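Local coordinates for protein thymidylate synthase (Enterobacteria phage T4, PDB 1TIS) that catalyses the reductive methylation of dUMP to dTMP, using 5,10-methylenetetrahydrofolate as both one-carbon donor and reductant, and works as a homodimer, at residues 10-16 / 26-30; 66-70 / 102-106; 73-77 / 264-268. The contacts are given in a common frame with arbitrary orientation. Residues are numbered along the deposited sequence.

Contact 1 (10-16 / 26-30) lies toward one side of the chain, about 23 Å from its centre, and about 36 Å between centres from contact 2 (66-70 / 102-106) and 38 Å from contact 3 (73-77 / 264-268), which is on the opposite side of the chain's centre. It closes in the sequence before the other two open. It packs the N-terminal helix on the central sheet, where the Ala28 side chain comes within about 3 Å of His217, a probable dUMP-binding residue. Contacts 2 and 3 lie away from the dUMP and folate sites. Their centres are about 16 Å apart, and both use helix 69-77: contact 2 lies at its N-terminal end and contact 3 on its last turn.

Contact 1. Residues 10-16 / 26-30; sequences DIFENGY and TIALF
Ile27 lays its CG2 methyl on Ile11, CG2 to CG2 3.5 Å, and lies against the end of helix 3-12, its CG2 4.2 Å from Phe12 CA. Residues 26-30 form an extended strand; 10-16 run out of the helix into a loop. The nearest CA pairs are Ile11 with Leu29 (5.6 Å) and Tyr16 with Ile27 (5.8 Å). Leu29 points toward the helix in a tp rotamer: its CD2 lies 3.8 Å from Asp10 O and 4.4 Å from Ile11 CG1, and its CD1 3.6 Å from Asn14 CB. Ile11, m at chi1 and t at chi2, also touches Ile218 of strand 205-219, so it bridges two strands. Gly15 turns the chain with phi 103° and psi -58°, where a CB would jam against the carbonyl O of Asn14. Tyr16 O accepts a hydrogen bond from Ala28 N (3.3 Å) and a CA-H...O contact from Ile27 CA (3.6 Å). Just beyond Tyr16, strand 17-18 pairs antiparallel with strand 26-30, and Thr26 bonds Thr18 through the backbone; the Tyr16 ring packs on Arg165 of the second subunit. Ala28 touches His217, which probably binds dUMP, so this strand borders the probable nucleotide site. The chemistry is mainly apolar: Ile11, Ile27 and Leu29 seat the helix on the sheet, and one backbone hydrogen bond fixes where the following chain joins the strand.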
loop_
_atom_site.group_PDB
_atom_site.type_symbol
_atom_site.label_atom_id
_atom_site.label_comp_id
_atom_site.label_asym_id
_atom_site.label_seq_id
_atom_site.Cartn_x
_atom_site.Cartn_y
_atom_site.Cartn_z
ATOM N N ASP A 10 9.795 -9.353 -17.559
ATOM C CA ASP A 10 8.502 -9.913 -17.270
ATOM C C ASP A 10 7.363 -8.966 -17.536
ATOM O O ASP A 10 6.224 -9.417 -17.692
ATOM C CB ASP A 10 8.522 -10.360 -15.860
ATOM C CG ASP A 10 9.675 -11.341 -15.707
ATOM O OD1 ASP A 10 9.652 -12.422 -16.305
ATOM O OD2 ASP A 10 10.623 -11.009 -15.011
ATOM N N ILE A 11 7.643 -7.659 -17.637
ATOM C CA ILE A 11 6.650 -6.684 -18.082
ATOM C C ILE A 11 6.425 -7.006 -19.555
ATOM O O ILE A 11 5.270 -7.014 -19.952
ATOM C CB ILE A 11 7.142 -5.231 -17.981
ATOM C CG1 ILE A 11 7.428 -4.888 -16.561
ATOM C CG2 ILE A 11 6.087 -4.282 -18.481
ATOM C CD1 ILE A 11 8.498 -3.799 -16.499
ATOM N N PHE A 12 7.426 -7.326 -20.404
ATOM C CA PHE A 12 7.229 -7.669 -21.829
ATOM C C PHE A 12 6.090 -8.681 -22.061
ATOM O O PHE A 12 5.071 -8.388 -22.714
ATOM C CB PHE A 12 8.476 -8.300 -22.467
ATOM C CG PHE A 12 9.826 -7.602 -22.379
ATOM C CD1 PHE A 12 9.977 -6.336 -21.844
ATOM C CD2 PHE A 12 10.929 -8.299 -22.850
ATOM C CE1 PHE A 12 11.237 -5.781 -21.786
ATOM C CE2 PHE A 12 12.185 -7.741 -22.792
ATOM C CZ PHE A 12 12.336 -6.480 -22.259
ATOM N N GLU A 13 6.197 -9.865 -21.446
ATOM C CA GLU A 13 5.161 -10.868 -21.603
ATOM C C GLU A 13 3.817 -10.491 -20.961
ATOM O O GLU A 13 2.843 -11.208 -21.208
ATOM C CB GLU A 13 5.672 -12.204 -21.032
ATOM C CG GLU A 13 5.746 -12.416 -19.502
ATOM C CD GLU A 13 4.452 -12.714 -18.725
ATOM O OE1 GLU A 13 3.477 -13.196 -19.305
ATOM O OE2 GLU A 13 4.434 -12.460 -17.520
ATOM N N ASN A 14 3.729 -9.421 -20.143
ATOM C CA ASN A 14 2.510 -8.936 -19.484
ATOM C C ASN A 14 1.177 -8.995 -20.209
ATOM O O ASN A 14 0.129 -9.031 -19.569
ATOM C CB ASN A 14 2.607 -7.485 -19.092
ATOM C CG ASN A 14 2.295 -6.568 -20.273
ATOM O OD1 ASN A 14 1.235 -5.985 -20.351
ATOM N ND2 ASN A 14 3.003 -6.514 -21.377
ATOM N N GLY A 15 1.246 -8.794 -21.530
ATOM C CA GLY A 15 0.091 -8.778 -22.402
ATOM C C GLY A 15 -0.335 -7.372 -22.826
ATOM O O GLY A 15 -0.399 -7.069 -24.026
ATOM N N TYR A 16 -0.631 -6.504 -21.855
ATOM C CA TYR A 16 -1.170 -5.182 -22.110
ATOM C C TYR A 16 -0.284 -4.011 -22.541
ATOM O O TYR A 16 0.295 -3.191 -21.815
ATOM C CB TYR A 16 -2.023 -4.831 -20.859
ATOM C CG TYR A 16 -3.460 -5.334 -21.086
ATOM C CD1 TYR A 16 -4.347 -4.554 -21.815
ATOM C CD2 TYR A 16 -3.873 -6.581 -20.630
ATOM C CE1 TYR A 16 -5.613 -5.005 -22.094
ATOM C CE2 TYR A 16 -5.151 -7.040 -20.904
ATOM C CZ TYR A 16 -6.007 -6.242 -21.634
ATOM O OH TYR A 16 -7.296 -6.670 -21.863
ATOM N N THR A 26 1.997 2.058 -24.081
ATOM C CA THR A 26 2.884 1.674 -22.997
ATOM C C THR A 26 2.793 0.146 -22.965
ATOM O O THR A 26 1.801 -0.410 -23.461
ATOM C CB THR A 26 2.349 2.273 -21.669
ATOM O OG1 THR A 26 2.001 3.625 -21.894
ATOM C CG2 THR A 26 3.378 2.331 -20.576
ATOM N N ILE A 27 3.794 -0.582 -22.473
ATOM C CA ILE A 27 3.657 -2.013 -22.162
ATOM C C ILE A 27 3.714 -1.903 -20.630
ATOM O O ILE A 27 4.598 -1.177 -20.125
ATOM C CB ILE A 27 4.854 -2.789 -22.784
ATOM C CG1 ILE A 27 4.342 -3.413 -24.071
ATOM C CG2 ILE A 27 5.435 -3.867 -21.856
ATOM C CD1 ILE A 27 3.438 -4.668 -23.925
ATOM N N ALA A 28 2.833 -2.517 -19.831
ATOM C CA ALA A 28 2.809 -2.239 -18.409
ATOM C C ALA A 28 2.218 -3.402 -17.672
ATOM O O ALA A 28 1.474 -4.134 -18.299
ATOM C CB ALA A 28 1.951 -1.040 -18.131
ATOM N N LEU A 29 2.432 -3.623 -16.375
ATOM C CA LEU A 29 1.924 -4.785 -15.663
ATOM C C LEU A 29 1.529 -4.181 -14.324
ATOM O O LEU A 29 2.286 -3.416 -13.712
ATOM C CB LEU A 29 3.093 -5.815 -15.553
ATOM C CG LEU A 29 3.116 -7.203 -14.847
ATOM C CD1 LEU A 29 2.449 -8.317 -15.638
ATOM C CD2 LEU A 29 4.568 -7.610 -14.727
ATOM N N PHE A 30 0.325 -4.487 -13.854
ATOM C CA PHE A 30 -0.168 -4.005 -12.547
ATOM C C PHE A 30 0.092 -5.002 -11.420
ATOM O O PHE A 30 -0.449 -6.113 -11.428
ATOM C CB PHE A 30 -1.696 -3.727 -12.637
ATOM C CG PHE A 30 -2.427 -3.375 -11.345
ATOM C CD1 PHE A 30 -2.196 -2.160 -10.716
ATOM C CD2 PHE A 30 -3.341 -4.288 -10.812
ATOM C CE1 PHE A 30 -2.876 -1.868 -9.556
ATOM C CE2 PHE A 30 -4.019 -3.985 -9.651
ATOM C CZ PHE A 30 -3.781 -2.773 -9.030
#

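Contact 2. Residues 66-70 / 102-106; sequences STNVN and SGELG
Ser66 begins the first segment with an ST turn: its OG accepts from Asn68 N at 3.2 Å and also bonds Asp71. Residues 67-70 and 102-106 run nearly antiparallel, their end-to-end directions 163° apart. Thr67, at phi -154° and psi 5°, uses its carbonyl O to accept from Leu105 N (3.1 Å), and its OG1, with chi1 t, donates to Gly106 O (2.6 Å). Its CG2 lies 3.5 Å from Glu104 OE1. Asn68 is bridged to Glu104 with CA atoms 4.6 Å apart, a single beta bridge, and its CA makes a CA-H...O contact of 3.3 Å to Gly103 O. With chi1 t and chi2 -42°, Asn68 is the N-cap, its OD1 accepting from Asn70 N at 2.6 Å. The amide nitrogen, Asn68 ND2, lies 3.3 Å from Gly103 CA; at Gly103's phi 135° and psi -60° a CB would clash with that amide as well as with the carbonyl O of Ser102. Val69 N donates to Gly103 O (3.0 Å, 171°), and Val69 CG2 packs on Leu105 CG at 3.6 Å, Leu105 being m at chi1 and t at chi2. Leu105 also rests on Trp61, Tyr91 and Ala95. Asn70, chi1 m, directs OD1 to 3.8 Å from Gly103 CA, while its ND2 bonds Leu80 O. The arrangement is an N-capped helix start joined by an isolated antiparallel beta bridge to the loop between helices 88-95 and 109-114.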
loop_
_atom_site.group_PDB
_atom_site.type_symbol
_atom_site.label_atom_id
_atom_site.label_comp_id
_atom_site.label_asym_id
_atom_site.label_seq_id
_atom_site.Cartn_x
_atom_site.Cartn_y
_atom_site.Cartn_z
ATOM N N SER A 66 8.680 21.042 3.889
ATOM C CA SER A 66 8.549 22.118 2.953
ATOM C C SER A 66 7.758 21.648 1.761
ATOM O O SER A 66 7.365 20.492 1.550
ATOM C CB SER A 66 9.895 22.599 2.518
ATOM O OG SER A 66 9.744 23.822 1.804
ATOM N N THR A 67 7.424 22.701 1.049
ATOM C CA THR A 67 6.580 22.590 -0.104
ATOM C C THR A 67 6.901 23.739 -1.030
ATOM O O THR A 67 6.260 23.920 -2.076
ATOM C CB THR A 67 5.178 22.616 0.425
ATOM O OG1 THR A 67 4.339 22.539 -0.681
ATOM C CG2 THR A 67 4.863 23.888 1.175
ATOM N N ASN A 68 7.913 24.523 -0.662
ATOM C CA ASN A 68 8.278 25.619 -1.510
ATOM C C ASN A 68 9.539 25.131 -2.133
ATOM O O ASN A 68 10.473 24.785 -1.403
ATOM C CB ASN A 68 8.570 26.851 -0.736
ATOM C CG ASN A 68 9.028 27.945 -1.676
ATOM O OD1 ASN A 68 9.801 27.787 -2.621
ATOM N ND2 ASN A 68 8.527 29.137 -1.458
ATOM N N VAL A 69 9.524 25.259 -3.462
ATOM C CA VAL A 69 10.574 24.831 -4.378
ATOM C C VAL A 69 11.891 25.506 -4.074
ATOM O O VAL A 69 12.900 24.785 -4.066
ATOM C CB VAL A 69 10.286 25.160 -5.848
ATOM C CG1 VAL A 69 11.310 24.429 -6.711
ATOM C CG2 VAL A 69 8.920 24.724 -6.266
ATOM N N ASN A 70 11.946 26.830 -3.837
ATOM C CA ASN A 70 13.214 27.502 -3.542
ATOM C C ASN A 70 13.929 26.879 -2.344
ATOM O O ASN A 70 15.157 26.843 -2.274
ATOM C CB ASN A 70 13.079 28.961 -3.177
ATOM C CG ASN A 70 12.337 29.862 -4.148
ATOM O OD1 ASN A 70 11.100 29.819 -4.216
ATOM N ND2 ASN A 70 13.049 30.710 -4.897
ATOM N N SER A 102 5.570 31.819 -7.118
ATOM C CA SER A 102 6.958 31.857 -6.726
ATOM C C SER A 102 7.199 31.253 -5.354
ATOM O O SER A 102 7.126 31.858 -4.272
ATOM C CB SER A 102 7.355 33.342 -6.893
ATOM O OG SER A 102 7.062 33.786 -8.238
ATOM N N GLY A 103 7.140 29.929 -5.579
ATOM C CA GLY A 103 7.432 28.982 -4.528
ATOM C C GLY A 103 6.521 27.774 -4.329
ATOM O O GLY A 103 7.009 26.643 -4.408
ATOM N N GLU A 104 5.230 27.941 -4.048
ATOM C CA GLU A 104 4.423 26.812 -3.642
ATOM C C GLU A 104 4.078 25.804 -4.702
ATOM O O GLU A 104 3.828 26.149 -5.855
ATOM C CB GLU A 104 3.108 27.254 -3.019
ATOM C CG GLU A 104 3.278 27.959 -1.671
ATOM C CD GLU A 104 3.563 27.117 -0.424
ATOM O OE1 GLU A 104 2.695 26.301 -0.091
ATOM O OE2 GLU A 104 4.616 27.309 0.217
ATOM N N LEU A 105 4.121 24.550 -4.247
ATOM C CA LEU A 105 3.675 23.388 -4.993
ATOM C C LEU A 105 2.292 22.858 -4.517
ATOM O O LEU A 105 1.585 22.062 -5.183
ATOM C CB LEU A 105 4.773 22.379 -4.835
ATOM C CG LEU A 105 6.049 22.713 -5.575
ATOM C CD1 LEU A 105 7.186 21.760 -5.230
ATOM C CD2 LEU A 105 5.747 22.607 -7.066
ATOM N N GLY A 106 1.859 23.346 -3.341
ATOM C CA GLY A 106 0.583 22.938 -2.778
ATOM C C GLY A 106 0.820 21.862 -1.733
ATOM O O GLY A 106 1.971 21.614 -1.424
#

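Contact 3. Residues 73-77 / 264-268; sequences RLIQH and LRPKD
Arg265 loses 72 Å² to this contact, Ile75 55 Å² and Pro266 41 Å². Ile75 lies in the last turn of helix 69-77, with His77 N bonded to Arg73 O (2.7 Å). Across from it, in the surface loop between helix 254-262 and strand 269-270, away from the dUMP and folate sites, the chain leaves an extended Arg265 (phi -81°, psi 171°) and enters a 3-10 turn at Pro266, closed by Asp268 N to Arg265 O (3.3 Å). The nearest CA pairs are Ile75 with Arg265 (5.4 Å) and Gln76 with Pro266 (6.3 Å). Pro266 points its ring, puckered C-gamma endo, at the helix, with CD 3.0 Å from Ile75 O and 4.5 Å from Ile75 CG2, while CG lies 4.1 Å from Gln76 O. Arg265, m at chi1 and chi2 and t at chi3, passes along the helix so that its CD stands 3.4 Å from Ile75 O and its NH1 3.7 Å from Leu74 CD1, which lies over one face of the guanidinium (Leu74 chi1 t, chi2 m). Ile75 (m, t) also packs on Trp61, and Pro266 on Ile56, both of helix 53-64, so three parts of the fold meet here. No hydrogen bond or salt bridge crosses between the segments; their fit is one of close packing, with a notably short Pro266 CD to Ile75 O approach and a leucine methyl over a guanidinium face.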
loop_
_atom_site.group_PDB
_atom_site.type_symbol
_atom_site.label_atom_id
_atom_site.label_comp_id
_atom_site.label_asym_id
_atom_site.label_seq_id
_atom_site.Cartn_x
_atom_site.Cartn_y
_atom_site.Cartn_z
ATOM N N ARG A 73 15.940 24.280 -3.662
ATOM C CA ARG A 73 17.106 24.910 -4.281
ATOM C C ARG A 73 18.192 25.184 -3.251
ATOM O O ARG A 73 19.369 24.865 -3.485
ATOM C CB ARG A 73 16.815 26.253 -4.904
ATOM C CG ARG A 73 16.106 26.209 -6.217
ATOM C CD ARG A 73 16.177 27.587 -6.843
ATOM N NE ARG A 73 15.410 27.548 -8.066
ATOM C CZ ARG A 73 14.160 28.016 -8.145
ATOM N NH1 ARG A 73 13.546 28.622 -7.118
ATOM N NH2 ARG A 73 13.526 27.897 -9.310
ATOM N N LEU A 74 17.810 25.719 -2.086
ATOM C CA LEU A 74 18.749 25.978 -1.018
ATOM C C LEU A 74 19.475 24.683 -0.603
ATOM O O LEU A 74 20.703 24.696 -0.493
ATOM C CB LEU A 74 17.930 26.631 0.101
ATOM C CG LEU A 74 18.395 27.091 1.487
ATOM C CD1 LEU A 74 18.441 25.859 2.348
ATOM C CD2 LEU A 74 19.707 27.866 1.444
ATOM N N ILE A 75 18.811 23.535 -0.458
ATOM C CA ILE A 75 19.455 22.336 0.053
ATOM C C ILE A 75 20.428 21.780 -0.989
ATOM O O ILE A 75 21.578 21.380 -0.702
ATOM C CB ILE A 75 18.337 21.296 0.440
ATOM C CG1 ILE A 75 17.454 21.881 1.534
ATOM C CG2 ILE A 75 18.941 20.003 1.006
ATOM C CD1 ILE A 75 16.245 21.058 1.999
ATOM N N GLN A 76 19.987 21.786 -2.246
ATOM C CA GLN A 76 20.831 21.169 -3.260
ATOM C C GLN A 76 21.988 22.071 -3.601
ATOM O O GLN A 76 23.140 21.676 -3.660
ATOM C CB GLN A 76 20.184 20.931 -4.623
ATOM C CG GLN A 76 18.884 20.202 -4.824
ATOM C CD GLN A 76 18.803 19.623 -6.215
ATOM O OE1 GLN A 76 19.738 19.738 -7.002
ATOM N NE2 GLN A 76 17.738 18.944 -6.601
ATOM N N HIS A 77 21.568 23.297 -3.901
ATOM C CA HIS A 77 22.405 24.320 -4.486
ATOM C C HIS A 77 22.950 25.407 -3.577
ATOM O O HIS A 77 23.657 26.290 -4.056
ATOM C CB HIS A 77 21.600 24.922 -5.644
ATOM C CG HIS A 77 21.570 24.000 -6.875
ATOM N ND1 HIS A 77 20.541 23.679 -7.686
ATOM C CD2 HIS A 77 22.688 23.330 -7.336
ATOM C CE1 HIS A 77 20.973 22.858 -8.595
ATOM N NE2 HIS A 77 22.254 22.666 -8.363
ATOM N N LEU A 264 22.171 18.636 7.044
ATOM C CA LEU A 264 23.110 18.055 6.101
ATOM C C LEU A 264 22.682 18.378 4.670
ATOM O O LEU A 264 21.557 18.059 4.275
ATOM C CB LEU A 264 23.190 16.519 6.319
ATOM C CG LEU A 264 23.942 15.780 7.487
ATOM C CD1 LEU A 264 24.657 16.733 8.455
ATOM C CD2 LEU A 264 22.893 14.927 8.203
ATOM N N ARG A 265 23.524 19.101 3.909
ATOM C CA ARG A 265 23.266 19.377 2.490
ATOM C C ARG A 265 23.696 18.124 1.719
ATOM O O ARG A 265 24.356 17.311 2.377
ATOM C CB ARG A 265 24.096 20.553 2.020
ATOM C CG ARG A 265 23.854 21.919 2.639
ATOM C CD ARG A 265 22.548 22.635 2.271
ATOM N NE ARG A 265 22.614 24.053 2.654
ATOM C CZ ARG A 265 21.872 24.625 3.623
ATOM N NH1 ARG A 265 20.943 23.964 4.315
ATOM N NH2 ARG A 265 22.057 25.916 3.901
ATOM N N PRO A 266 23.508 17.830 0.404
ATOM C CA PRO A 266 23.828 16.527 -0.210
ATOM C C PRO A 266 25.289 16.087 -0.321
ATOM O O PRO A 266 25.577 14.920 -0.602
ATOM C CB PRO A 266 23.138 16.561 -1.559
ATOM C CG PRO A 266 23.172 17.994 -1.908
ATOM C CD PRO A 266 22.916 18.716 -0.593
ATOM N N LYS A 267 26.255 16.976 -0.051
ATOM C CA LYS A 267 27.647 16.578 -0.053
ATOM C C LYS A 267 27.867 15.520 0.993
ATOM O O LYS A 267 28.690 14.645 0.776
ATOM C CB LYS A 267 28.618 17.726 0.251
ATOM C CG LYS A 267 28.744 18.269 1.669
ATOM C CD LYS A 267 27.774 19.414 1.989
ATOM C CE LYS A 267 28.009 19.946 3.416
ATOM N NZ LYS A 267 27.264 21.157 3.721
ATOM N N ASP A 268 27.114 15.550 2.097
ATOM C CA ASP A 268 27.270 14.638 3.218
ATOM C C ASP A 268 26.917 13.175 3.026
ATOM O O ASP A 268 26.963 12.381 3.973
ATOM C CB ASP A 268 26.456 15.146 4.363
ATOM C CG ASP A 268 27.077 16.291 5.139
ATOM O OD1 ASP A 268 28.259 16.206 5.532
ATOM O OD2 ASP A 268 26.336 17.254 5.379
#